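Uncharacterized hypothetical protein (Parabacteroides merdae, PDB 4EI0) is of unknown function but belongs to the DUF4466 family and packs as a two-fold symmetric pair of beta-rich chains in the crystal. Local coordinates at the interface of chains A and B. Numbering follows the deposited sequence. Chains: chain A/B, uncharacterized hypothetical protein.

The interface of chains A and B. Residues chain A 74-75, 105-107; chain B 74-75, 82, 84.
A:Tyr74 and B:Tyr74 meet face to face across the two-fold, their side chains crossing at about a right angle. The rings overlap near the rim: CD2 of each ring stands 4.0 Å above the plane of the other, matching the 4.0 Å between A:Tyr74 CD2 and B:Tyr74 CD2. In A:Tyr74, CG lies anti to the carbonyl carbon (chi1 -60°), and the ring runs from the axis toward B:Ile82 and B:Val84. On the face that meets B:Tyr74, B:Val84 CG2 sits under the phenol end, 3.5 Å from A:Tyr74 OH, while B:Ile82 CD1 approaches the CD1 side of the rim. The phenol oxygen is tied down within its own chain, A:Tyr74 OH lying 2.5 Å from A:Ala107 O, in the carbonyl plane and at 152° measured at the oxygen from its carbonyl carbon. A second donor, A:Thr105 OG1, reaches the same carbonyl from 31° out of that plane, and the amide of A:Ala107 points back to the threonine hydroxyl almost straight. The phenol bond anchors the tip and should limit its swing; packing by B:Tyr74 and B:Ile82 would more plausibly fix the ring's rotation. An alanine in place of A:Tyr74 would probably leave B:Val84 CG2 without its partner, the B:Tyr74 ring without the aromatic face over it, and A:Ala107 O without its phenol donor. Beyond the ring, A:Ala107 CB presses on B:Ile82 CG2 at 3.5 Å, a tight carbon contact. The side chains of A:Thr105 and B:Val84 run alongside one another, both turned in one direction, with B:Val84 CG2 3.4 Å from A:Thr105 OG1; separately, the two residues pair as an antiparallel beta bridge. Together with its symmetry twin, this largely apolar patch joins the two copies in the deposited assembly, a pairing that may be biological or may come from crystal packing.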
loop_
_atom_site.group_PDB
_atom_site.type_symbol
_atom_site.label_atom_id
_atom_site.label_comp_id
_atom_site.label_asym_id
_atom_site.label_seq_id
_atom_site.Cartn_x
_atom_site.Cartn_y
_atom_site.Cartn_z
ATOM N N TYR A 74 -3.541 -0.227 3.264
ATOM C CA TYR A 74 -2.135 -0.442 2.872
ATOM C C TYR A 74 -1.258 0.350 3.880
ATOM O O TYR A 74 -1.776 1.162 4.631
ATOM C CB TYR A 74 -1.898 -0.010 1.404
ATOM C CG TYR A 74 -2.760 -0.798 0.433
ATOM C CD1 TYR A 74 -2.470 -2.103 0.124
ATOM C CD2 TYR A 74 -3.933 -0.257 -0.066
ATOM C CE1 TYR A 74 -3.301 -2.830 -0.714
ATOM C CE2 TYR A 74 -4.778 -0.989 -0.909
ATOM C CZ TYR A 74 -4.442 -2.263 -1.244
ATOM O OH TYR A 74 -5.276 -2.992 -2.052
ATOM N N THR A 75 0.010 0.035 4.001
ATOM C CA THR A 75 0.873 0.687 5.007
ATOM C C THR A 75 1.947 1.484 4.288
ATOM O O THR A 75 2.547 0.954 3.393
ATOM C CB THR A 75 1.548 -0.334 5.944
ATOM O OG1 THR A 75 0.554 -1.183 6.508
ATOM C CG2 THR A 75 2.265 0.371 7.127
ATOM N N THR A 105 -7.377 -4.850 -7.860
ATOM C CA THR A 105 -6.163 -5.031 -7.128
ATOM C C THR A 105 -5.811 -6.503 -6.966
ATOM O O THR A 105 -6.715 -7.349 -6.849
ATOM C CB THR A 105 -6.205 -4.357 -5.751
ATOM O OG1 THR A 105 -4.885 -4.457 -5.152
ATOM C CG2 THR A 105 -7.312 -4.902 -4.895
ATOM N N CYS A 106 -4.506 -6.783 -6.852
ATOM C CA CYS A 106 -4.089 -8.131 -6.532
ATOM C C CYS A 106 -3.879 -8.434 -5.038
ATOM O O CYS A 106 -3.540 -9.569 -4.692
ATOM C CB CYS A 106 -2.823 -8.435 -7.279
ATOM S SG CYS A 106 -1.443 -7.354 -6.857
ATOM N N ALA A 107 -3.997 -7.438 -4.169
ATOM C CA ALA A 107 -3.692 -7.607 -2.731
ATOM C C ALA A 107 -4.469 -6.557 -1.927
ATOM O O ALA A 107 -4.530 -5.393 -2.314
ATOM C CB ALA A 107 -2.166 -7.534 -2.460
ATOM N N TYR B 74 1.532 0.515 -4.081
ATOM C CA TYR B 74 1.727 0.461 -2.652
ATOM C C TYR B 74 2.760 -0.680 -2.399
ATOM O O TYR B 74 3.026 -1.479 -3.283
ATOM C CB TYR B 74 0.361 0.221 -1.913
ATOM C CG TYR B 74 -0.642 1.339 -2.173
ATOM C CD1 TYR B 74 -0.486 2.589 -1.576
ATOM C CD2 TYR B 74 -1.673 1.173 -3.068
ATOM C CE1 TYR B 74 -1.360 3.623 -1.832
ATOM C CE2 TYR B 74 -2.549 2.208 -3.333
ATOM C CZ TYR B 74 -2.400 3.420 -2.689
ATOM O OH TYR B 74 -3.209 4.475 -3.059
ATOM N N THR B 75 3.426 -0.676 -1.269
ATOM C CA THR B 75 4.449 -1.693 -0.986
ATOM C C THR B 75 3.955 -2.556 0.134
ATOM O O THR B 75 3.489 -2.019 1.109
ATOM C CB THR B 75 5.761 -1.039 -0.525
ATOM O OG1 THR B 75 6.245 -0.180 -1.552
ATOM C CG2 THR B 75 6.825 -2.082 -0.250
ATOM N N ILE B 82 2.276 -3.520 -4.775
ATOM C CA ILE B 82 0.869 -3.879 -4.928
ATOM C C ILE B 82 0.218 -2.801 -5.796
ATOM O O ILE B 82 0.020 -1.693 -5.321
ATOM C CB ILE B 82 0.111 -3.970 -3.588
ATOM C CG1 ILE B 82 0.782 -4.910 -2.591
ATOM C CG2 ILE B 82 -1.310 -4.481 -3.851
ATOM C CD1 ILE B 82 0.258 -4.716 -1.170
ATOM N N VAL B 84 -2.832 -1.001 -7.449
ATOM C CA VAL B 84 -4.257 -0.796 -7.194
ATOM C C VAL B 84 -4.708 0.230 -8.213
ATOM O O VAL B 84 -4.139 1.342 -8.329
ATOM C CB VAL B 84 -4.534 -0.293 -5.749
ATOM C CG1 VAL B 84 -6.044 -0.042 -5.562
ATOM C CG2 VAL B 84 -3.965 -1.260 -4.739
#